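Side-chain contacts in tube-forming protein in Mycobacterial Envelpe, TiME (Mycolicibacterium smegmatis, PDB 7CU9), which probably forms a tube across the mycobacterial outer envelope, a putative channel for protein secretion: residues D96-Y99 against H100-V103; G53-E56 against V57-P61; A183-N186 against T187-Q190. One frame throughout, in Å; residues are numbered along the deposited sequence.

Interaction 1. Residues D96-Y99 against H100-V103; sequences DRAY and HRVV
Y99 meets the ring of its neighbour H100 and the methyls of V103, one turn on. CG of Y99 stands anti to the backbone N (chi1 177°), which carries the ring forward along the helix over V103. There CG1 of V103 makes a CH-pi contact with one face, 4.0 Å from the ring centroid and 3.6 Å from CZ of Y99. Toward H100 the same phenol presents its edge: the pair is T-shaped, with planes at 89° and CD2 of Y99 above the imidazole, near its rim. OH of Y99 is hydrogen-bonded to G134 O.

H100 is held at its rim as well. Its CD2 lies 3.3 Å from D96 O. CG of D96 lies at the ring edge, in its plane, with the carboxylate turned 75° against the ring; one water joins NE2 of H100 to OD1 of D96.

R101 lies back along the helix, its guanidinium laid over CA of A98, with NH2 3.5 Å from CB of A98; the small methyl leaves room for it. Its NH2 bonds to V57 O.

The main chain bonds H100 N to D96 O (2.9 Å) and V103 N to Y99 O (3.1 Å). With D104 bonded to ND1 and D96 across a water from NE2, the two carboxylates would probably favour protonated H100, whereas the Y99-V103 contact is dispersive packing.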
ATOM      1  N   ASP B  96     -12.152 -27.742  -9.579  1.00 11.64           N
ATOM      2  CA  ASP B  96     -13.228 -27.552  -8.571  1.00 12.30           C
ATOM      3  C   ASP B  96     -12.884 -28.338  -7.299  1.00 11.69           C
ATOM      4  O   ASP B  96     -13.072 -27.802  -6.190  1.00 11.47           O
ATOM      5  CB  ASP B  96     -14.599 -27.954  -9.112  1.00 13.58           C
ATOM      6  CG  ASP B  96     -15.717 -27.501  -8.190  1.00 15.86           C
ATOM      7  OD1 ASP B  96     -15.765 -26.293  -7.876  1.00 17.54           O
ATOM      8  OD2 ASP B  96     -16.493 -28.368  -7.746  1.00 19.46           O
ATOM      9  N   ARG B  97     -12.380 -29.566  -7.426  1.00 11.41           N
ATOM     10  CA  ARG B  97     -12.025 -30.383  -6.242  1.00 11.63           C
ATOM     11  C   ARG B  97     -10.888 -29.685  -5.487  1.00 11.10           C
ATOM     12  O   ARG B  97     -10.935 -29.661  -4.250  1.00 11.63           O
ATOM     13  CB  ARG B  97     -11.669 -31.815  -6.647  1.00 12.35           C
ATOM     14  CG  ARG B  97     -12.878 -32.640  -7.057  1.00 12.80           C
ATOM     15  CD  ARG B  97     -12.527 -34.104  -7.209  1.00 13.26           C
ATOM     16  NE  ARG B  97     -11.619 -34.387  -8.313  1.00 13.58           N
ATOM     17  CZ  ARG B  97     -11.974 -34.559  -9.586  1.00 14.01           C
ATOM     18  NH1 ARG B  97     -13.237 -34.450  -9.963  1.00 15.21           N
ATOM     19  NH2 ARG B  97     -11.051 -34.840 -10.488  1.00 14.47           N
ATOM     20  N   ALA B  98      -9.909 -29.120  -6.194  1.00 10.56           N
ATOM     21  CA  ALA B  98      -8.782 -28.401  -5.558  1.00 10.20           C
ATOM     22  C   ALA B  98      -9.317 -27.165  -4.828  1.00 10.11           C
ATOM     23  O   ALA B  98      -8.909 -26.928  -3.672  1.00  9.83           O
ATOM     24  CB  ALA B  98      -7.734 -28.049  -6.579  1.00  9.98           C
ATOM     25  N   TYR B  99     -10.221 -26.417  -5.459  1.00 10.12           N
ATOM     26  CA  TYR B  99     -10.891 -25.252  -4.830  1.00 10.24           C
ATOM     27  C   TYR B  99     -11.548 -25.704  -3.520  1.00 10.66           C
ATOM     28  O   TYR B  99     -11.407 -25.027  -2.491  1.00 10.40           O
ATOM     29  CB  TYR B  99     -11.898 -24.620  -5.791  1.00 10.44           C
ATOM     30  CG  TYR B  99     -12.661 -23.477  -5.177  1.00 10.47           C
ATOM     31  CD1 TYR B  99     -12.045 -22.257  -4.961  1.00 10.63           C
ATOM     32  CD2 TYR B  99     -13.975 -23.630  -4.770  1.00 10.97           C
ATOM     33  CE1 TYR B  99     -12.721 -21.203  -4.368  1.00 10.89           C
ATOM     34  CE2 TYR B  99     -14.666 -22.588  -4.176  1.00 10.94           C
ATOM     35  CZ  TYR B  99     -14.038 -21.370  -3.978  1.00 11.12           C
ATOM     36  OH  TYR B  99     -14.725 -20.344  -3.388  1.00 11.29           O
ATOM     37  N   HIS B 100     -12.240 -26.841  -3.545  1.00 11.12           N
ATOM     38  CA  HIS B 100     -12.979 -27.350  -2.360  1.00 11.75           C
ATOM     39  C   HIS B 100     -12.018 -27.892  -1.299  1.00 11.93           C
ATOM     40  O   HIS B 100     -12.392 -27.867  -0.114  1.00 12.42           O
ATOM     41  CB  HIS B 100     -14.093 -28.311  -2.787  1.00 12.50           C
ATOM     42  CG  HIS B 100     -15.305 -27.547  -3.185  1.00 13.38           C
ATOM     43  ND1 HIS B 100     -16.179 -27.028  -2.246  1.00 14.19           N
ATOM     44  CD2 HIS B 100     -15.748 -27.130  -4.388  1.00 14.09           C
ATOM     45  CE1 HIS B 100     -17.117 -26.343  -2.862  1.00 14.53           C
ATOM     46  NE2 HIS B 100     -16.881 -26.394  -4.179  1.00 14.86           N
ATOM     47  N   ARG B 101     -10.803 -28.305  -1.655  1.00 11.63           N
ATOM     48  CA  ARG B 101      -9.803 -28.683  -0.620  1.00 11.72           C
ATOM     49  C   ARG B 101      -9.390 -27.428   0.165  1.00 11.84           C
ATOM     50  O   ARG B 101      -9.061 -27.564   1.350  1.00 12.70           O
ATOM     51  CB  ARG B 101      -8.634 -29.452  -1.239  1.00 12.08           C
ATOM     52  CG  ARG B 101      -9.030 -30.854  -1.673  1.00 11.98           C
ATOM     53  CD  ARG B 101      -7.836 -31.719  -2.019  1.00 12.02           C
ATOM     54  NE  ARG B 101      -7.167 -31.309  -3.247  1.00 11.88           N
ATOM     55  CZ  ARG B 101      -7.493 -31.704  -4.477  1.00 11.88           C
ATOM     56  NH1 ARG B 101      -8.517 -32.516  -4.682  1.00 12.13           N
ATOM     57  NH2 ARG B 101      -6.793 -31.269  -5.510  1.00 11.66           N
ATOM     58  N   VAL B 102      -9.428 -26.245  -0.448  1.00 11.71           N
ATOM     59  CA  VAL B 102      -9.217 -24.971   0.301  1.00 12.12           C
ATOM     60  C   VAL B 102     -10.444 -24.704   1.179  1.00 12.67           C
ATOM     61  O   VAL B 102     -10.280 -24.583   2.411  1.00 13.41           O
ATOM     62  CB  VAL B 102      -8.941 -23.772  -0.622  1.00 11.84           C
ATOM     63  CG1 VAL B 102      -8.821 -22.484   0.190  1.00 12.10           C
ATOM     64  CG2 VAL B 102      -7.694 -23.985  -1.471  1.00 12.07           C
ATOM     65  N   VAL B 103     -11.626 -24.597   0.576  1.00 13.08           N
ATOM     66  CA  VAL B 103     -12.807 -23.973   1.248  1.00 13.72           C
ATOM     67  C   VAL B 103     -13.504 -24.972   2.180  1.00 14.63           C
ATOM     68  O   VAL B 103     -14.019 -24.515   3.218  1.00 16.13           O
ATOM     69  CB  VAL B 103     -13.775 -23.337   0.234  1.00 14.20           C
ATOM     70  CG1 VAL B 103     -13.086 -22.259  -0.580  1.00 14.46           C
ATOM     71  CG2 VAL B 103     -14.436 -24.354  -0.673  1.00 14.71           C
TER
HETATM   72  O   HOH W   1     -17.890 -24.793  -6.321  1.00 26.00           O
HETATM   73  O   HOH W   2      -9.198 -34.684  -6.813  1.00 15.61           O

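Interaction 2. Residues G53-E56 against V57-P61; sequences GLPE and VFNDP
V57, F58 and N59 all fold back on the residues that open this single helical turn, and L54 O is the atom on which two of them converge. The N-H of F58 meets it at 3.0 Å, almost straight (163°), while V57 N adds a weak bond. L54 itself occupies the N-cap position. CB of V57 packs near L54 O, and CG2 is the branch of V57 that faces CB of L54, at 4.3 Å, a loose apolar touch. P55 follows as the first helical residue, a place that suits proline because its nitrogen has no hydrogen to give and its ring already restricts phi.

F58 has CG beside its own backbone N and anti to the carbonyl carbon (chi1 -79°), a setting that swings the ring back toward the start of the turn. L54 O then lies at the ring edge, in its plane, 3.6 Å from CD2 of F58, and CE2 of F58 comes to 3.7 Å from CA of G53. G53 has positive phi, a conformation glycine adopts easily. Beyond it, F58 packs edge-to-face with F66.

N59 lays its amide back along P55: ND2 is 3.5 Å from CB of P55, a packing contact, while N59 N bonds to P55 O at 2.9 Å. E56 instead carries CG between its backbone N and carbonyl carbon (chi1 81°), with CG 3.4 Å from V57 N; its extended chain takes OE2 to a salt bridge with R105 and a hydrogen bond from N48. A water joins E56 O to N59 O as the chain leaves helical geometry.

The result is a one-turn helix with proline in its first turn, leading into strand 63-72 of the antiparallel sheet of this PknH-like extracellular domain.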
ATOM      1  N   GLY B  53      -0.498 -22.083  -2.184  1.00 10.60           N
ATOM      2  CA  GLY B  53       0.374 -22.997  -2.945  1.00 10.66           C
ATOM      3  C   GLY B  53       0.684 -24.275  -2.185  1.00 10.75           C
ATOM      4  O   GLY B  53       1.805 -24.788  -2.347  1.00 10.90           O
ATOM      5  N   LEU B  54      -0.271 -24.802  -1.415  1.00 10.68           N
ATOM      6  CA  LEU B  54      -0.030 -25.956  -0.506  1.00 10.99           C
ATOM      7  C   LEU B  54      -0.163 -27.280  -1.251  1.00 11.01           C
ATOM      8  O   LEU B  54      -1.045 -27.460  -2.085  1.00 11.11           O
ATOM      9  CB  LEU B  54      -1.017 -25.909   0.659  1.00 11.18           C
ATOM     10  CG  LEU B  54      -0.979 -24.633   1.488  1.00 11.41           C
ATOM     11  CD1 LEU B  54      -2.061 -24.678   2.551  1.00 11.68           C
ATOM     12  CD2 LEU B  54       0.396 -24.411   2.108  1.00 11.81           C
ATOM     13  N   PRO B  55       0.686 -28.274  -0.917  1.00 11.82           N
ATOM     14  CA  PRO B  55       0.573 -29.609  -1.506  1.00 11.91           C
ATOM     15  C   PRO B  55      -0.803 -30.269  -1.348  1.00 12.21           C
ATOM     16  O   PRO B  55      -1.280 -30.860  -2.298  1.00 12.11           O
ATOM     17  CB  PRO B  55       1.644 -30.408  -0.741  1.00 12.13           C
ATOM     18  CG  PRO B  55       2.664 -29.372  -0.351  1.00 12.58           C
ATOM     19  CD  PRO B  55       1.837 -28.153  -0.010  1.00 12.44           C
ATOM     20  N   GLU B  56      -1.446 -30.160  -0.181  1.00 12.48           N
ATOM     21  CA  GLU B  56      -2.716 -30.900   0.044  1.00 13.15           C
ATOM     22  C   GLU B  56      -3.808 -30.293  -0.844  1.00 12.43           C
ATOM     23  O   GLU B  56      -4.760 -31.001  -1.182  1.00 13.14           O
ATOM     24  CB  GLU B  56      -3.076 -30.959   1.530  1.00 14.31           C
ATOM     25  CG  GLU B  56      -3.749 -29.728   2.092  1.00 15.09           C
ATOM     26  CD  GLU B  56      -4.324 -30.007   3.471  1.00 15.56           C
ATOM     27  OE1 GLU B  56      -3.522 -30.270   4.392  1.00 18.10           O
ATOM     28  OE2 GLU B  56      -5.559 -30.025   3.606  1.00 15.29           O
ATOM     29  N   VAL B  57      -3.655 -29.028  -1.227  1.00 11.72           N
ATOM     30  CA  VAL B  57      -4.607 -28.344  -2.143  1.00 11.15           C
ATOM     31  C   VAL B  57      -4.302 -28.745  -3.592  1.00 11.15           C
ATOM     32  O   VAL B  57      -5.223 -29.218  -4.263  1.00 11.66           O
ATOM     33  CB  VAL B  57      -4.570 -26.820  -1.940  1.00 11.22           C
ATOM     34  CG1 VAL B  57      -5.351 -26.089  -3.018  1.00 11.37           C
ATOM     35  CG2 VAL B  57      -5.084 -26.453  -0.553  1.00 11.14           C
ATOM     36  N   PHE B  58      -3.064 -28.562  -4.055  1.00 10.93           N
ATOM     37  CA  PHE B  58      -2.728 -28.615  -5.506  1.00 10.90           C
ATOM     38  C   PHE B  58      -2.336 -30.020  -5.961  1.00 11.43           C
ATOM     39  O   PHE B  58      -2.737 -30.395  -7.071  1.00 11.50           O
ATOM     40  CB  PHE B  58      -1.617 -27.626  -5.847  1.00 10.51           C
ATOM     41  CG  PHE B  58      -2.114 -26.214  -5.963  1.00 10.21           C
ATOM     42  CD1 PHE B  58      -2.669 -25.755  -7.145  1.00 10.01           C
ATOM     43  CD2 PHE B  58      -2.063 -25.355  -4.877  1.00 10.06           C
ATOM     44  CE1 PHE B  58      -3.130 -24.453  -7.252  1.00 10.01           C
ATOM     45  CE2 PHE B  58      -2.535 -24.057  -4.983  1.00  9.98           C
ATOM     46  CZ  PHE B  58      -3.055 -23.604  -6.172  1.00 10.03           C
ATOM     47  N   ASN B  59      -1.560 -30.762  -5.175  1.00 12.21           N
ATOM     48  CA  ASN B  59      -1.065 -32.089  -5.626  1.00 12.74           C
ATOM     49  C   ASN B  59      -2.263 -33.005  -5.854  1.00 12.50           C
ATOM     50  O   ASN B  59      -3.151 -33.098  -4.984  1.00 12.99           O
ATOM     51  CB  ASN B  59      -0.022 -32.676  -4.680  1.00 13.90           C
ATOM     52  CG  ASN B  59       1.336 -32.035  -4.862  1.00 15.14           C
ATOM     53  OD1 ASN B  59       1.705 -31.646  -5.973  1.00 17.70           O
ATOM     54  ND2 ASN B  59       2.106 -31.952  -3.792  1.00 16.15           N
ATOM     55  N   ASP B  60      -2.291 -33.659  -7.011  1.00 11.86           N
ATOM     56  CA  ASP B  60      -3.495 -34.361  -7.501  1.00 11.76           C
ATOM     57  C   ASP B  60      -3.115 -35.131  -8.755  1.00 11.33           C
ATOM     58  O   ASP B  60      -2.269 -34.667  -9.509  1.00 11.05           O
ATOM     59  CB  ASP B  60      -4.599 -33.357  -7.829  1.00 12.21           C
ATOM     60  CG  ASP B  60      -5.944 -34.007  -8.072  1.00 12.73           C
ATOM     61  OD1 ASP B  60      -6.532 -34.509  -7.092  1.00 13.42           O
ATOM     62  OD2 ASP B  60      -6.385 -34.022  -9.235  1.00 13.26           O
ATOM     63  N   PRO B  61      -3.737 -36.295  -9.032  1.00 11.15           N
ATOM     64  CA  PRO B  61      -3.487 -36.993 -10.289  1.00 11.21           C
ATOM     65  C   PRO B  61      -3.714 -36.099 -11.514  1.00 11.35           C
ATOM     66  O   PRO B  61      -3.055 -36.327 -12.503  1.00 11.44           O
ATOM     67  CB  PRO B  61      -4.475 -38.163 -10.233  1.00 11.59           C
ATOM     68  CG  PRO B  61      -4.600 -38.437  -8.757  1.00 11.89           C
ATOM     69  CD  PRO B  61      -4.615 -37.061  -8.132  1.00 11.63           C
TER
HETATM   70  O   HOH W   3      -4.048 -33.233  -2.560  1.00 22.47           O

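Interaction 3. Residues A183-N186 against T187-Q190; sequences AMQN and TLGQ
T187 grips the carbonyl of M184 twice as the helix gives way to a turn. Its OG1 donates to M184 O at 2.7 Å, lying in the carbonyl plane, and its backbone N donates to the same oxygen at 3.2 Å from well above that plane. The hydroxyl gets there because OG1 sits between the backbone N and the carbonyl carbon (chi1 73°); the methyl CG2 then falls 3.5 Å from A183 O. Threonine suits this place, since one branch is a donor and the other packs.

Next, L188 N bonds to Q185 O at 3.1 Å, closing a type I turn from Q185 to L188. The L188 side chain folds back beside the same carbonyls, CG lying 3.4 Å from Q185 O, with CD1 against CA of Q185.

Two waters then carry the linkage on: one joins Q185 O to Q190 N, and the other joins N186 O to G189 N, which donates to it.

Farther out, Q185 bonds to R158 and Q190 to S3 and R158 O. T187 and L188 pack on helix 8-11, L188 also on strand 161-169, and M184 lies against strands 77-89 and 161-169.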
ATOM      1  N   ALA B 183      -4.715  -9.581 -12.792  1.00 11.63           N
ATOM      2  CA  ALA B 183      -3.561  -9.611 -13.718  1.00 11.99           C
ATOM      3  C   ALA B 183      -3.200 -11.064 -14.041  1.00 12.01           C
ATOM      4  O   ALA B 183      -2.913 -11.369 -15.211  1.00 13.02           O
ATOM      5  CB  ALA B 183      -2.392  -8.868 -13.121  1.00 12.21           C
ATOM      6  N   MET B 184      -3.227 -11.938 -13.037  1.00 11.37           N
ATOM      7  CA  MET B 184      -2.923 -13.383 -13.215  1.00 11.12           C
ATOM      8  C   MET B 184      -3.984 -13.996 -14.135  1.00 11.52           C
ATOM      9  O   MET B 184      -3.612 -14.690 -15.104  1.00 11.39           O
ATOM     10  CB  MET B 184      -2.908 -14.102 -11.864  1.00 10.84           C
ATOM     11  CG  MET B 184      -1.809 -13.603 -10.942  1.00 10.86           C
ATOM     12  SD  MET B 184      -2.076 -14.066  -9.223  1.00 10.71           S
ATOM     13  CE  MET B 184      -1.655 -15.804  -9.308  1.00 10.68           C
ATOM     14  N   GLN B 185      -5.258 -13.721 -13.872  1.00 12.05           N
ATOM     15  CA  GLN B 185      -6.369 -14.306 -14.665  1.00 12.97           C
ATOM     16  C   GLN B 185      -6.273 -13.823 -16.117  1.00 13.36           C
ATOM     17  O   GLN B 185      -6.604 -14.606 -17.027  1.00 13.28           O
ATOM     18  CB  GLN B 185      -7.726 -13.957 -14.060  1.00 13.49           C
ATOM     19  CG  GLN B 185      -8.875 -14.524 -14.879  1.00 14.96           C
ATOM     20  CD  GLN B 185     -10.218 -14.422 -14.201  1.00 15.80           C
ATOM     21  OE1 GLN B 185     -10.317 -14.248 -12.992  1.00 16.77           O
ATOM     22  NE2 GLN B 185     -11.272 -14.574 -14.989  1.00 16.78           N
ATOM     23  N   ASN B 186      -5.824 -12.583 -16.335  1.00 14.34           N
ATOM     24  CA  ASN B 186      -5.761 -11.967 -17.690  1.00 15.71           C
ATOM     25  C   ASN B 186      -4.789 -12.732 -18.601  1.00 15.56           C
ATOM     26  O   ASN B 186      -4.890 -12.545 -19.824  1.00 16.47           O
ATOM     27  CB  ASN B 186      -5.406 -10.478 -17.622  1.00 17.41           C
ATOM     28  CG  ASN B 186      -6.539  -9.621 -17.101  1.00 19.85           C
ATOM     29  OD1 ASN B 186      -7.694 -10.042 -17.086  1.00 22.61           O
ATOM     30  ND2 ASN B 186      -6.222  -8.406 -16.680  1.00 21.93           N
ATOM     31  N   THR B 187      -3.898 -13.568 -18.056  1.00 14.51           N
ATOM     32  CA  THR B 187      -2.887 -14.339 -18.836  1.00 14.55           C
ATOM     33  C   THR B 187      -3.386 -15.746 -19.206  1.00 14.41           C
ATOM     34  O   THR B 187      -2.648 -16.445 -19.919  1.00 15.27           O
ATOM     35  CB  THR B 187      -1.581 -14.510 -18.052  1.00 14.56           C
ATOM     36  OG1 THR B 187      -1.813 -15.461 -17.012  1.00 14.16           O
ATOM     37  CG2 THR B 187      -1.055 -13.213 -17.476  1.00 14.72           C
ATOM     38  N   LEU B 188      -4.551 -16.180 -18.720  1.00 13.98           N
ATOM     39  CA  LEU B 188      -4.918 -17.623 -18.731  1.00 13.88           C
ATOM     40  C   LEU B 188      -5.517 -18.042 -20.080  1.00 14.21           C
ATOM     41  O   LEU B 188      -5.711 -19.255 -20.271  1.00 14.14           O
ATOM     42  CB  LEU B 188      -5.902 -17.906 -17.594  1.00 13.30           C
ATOM     43  CG  LEU B 188      -5.355 -17.703 -16.181  1.00 13.01           C
ATOM     44  CD1 LEU B 188      -6.424 -18.051 -15.163  1.00 12.85           C
ATOM     45  CD2 LEU B 188      -4.095 -18.520 -15.936  1.00 13.03           C
ATOM     46  N   GLY B 189      -5.814 -17.092 -20.970  1.00 14.86           N
ATOM     47  CA  GLY B 189      -6.339 -17.379 -22.318  1.00 15.54           C
ATOM     48  C   GLY B 189      -7.706 -18.037 -22.283  1.00 16.36           C
ATOM     49  O   GLY B 189      -7.981 -18.856 -23.181  1.00 16.04           O
ATOM     50  N   GLN B 190      -8.567 -17.680 -21.322  1.00 16.40           N
ATOM     51  CA  GLN B 190      -9.852 -18.398 -21.102  1.00 17.39           C
ATOM     52  C   GLN B 190     -11.044 -17.733 -21.800  1.00 20.56           C
ATOM     53  O   GLN B 190     -12.116 -18.360 -21.824  1.00 20.15           O
ATOM     54  CB  GLN B 190     -10.131 -18.554 -19.612  1.00 15.97           C
ATOM     55  CG  GLN B 190      -9.092 -19.423 -18.931  1.00 15.11           C
ATOM     56  CD  GLN B 190      -9.515 -19.851 -17.551  1.00 14.22           C
ATOM     57  OE1 GLN B 190     -10.559 -19.443 -17.044  1.00 14.10           O
ATOM     58  NE2 GLN B 190      -8.700 -20.689 -16.932  1.00 13.51           N
TER
HETATM   59  O   HOH W   4      -8.312 -15.539 -19.156  1.00 18.80           O
HETATM   60  O   HOH W   5      -5.154 -14.422 -21.790  1.00 21.41           O

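Interactions 1 and 2 are neighbours, their centres 10 Å apart, and they touch where V102 of helix 92-103 packs on V57. Both helices press buried side chains on strand 161-169, through L162 and Q164. Interaction 3, its centre about 20 Å from theirs, touches neither, yet M184 and L188 rest on that same strand. All three are partly buried, each with an apolar side against the sheet and a polar rim carrying bridging waters. Their chemistry follows their place: aromatic and charged groups within the last turns of helix 92-103, backbone hydrogen bonds and apolar packing round one turn in 53-61, and a hydroxyl-to-carbonyl bond where a helix finishes in 183-190.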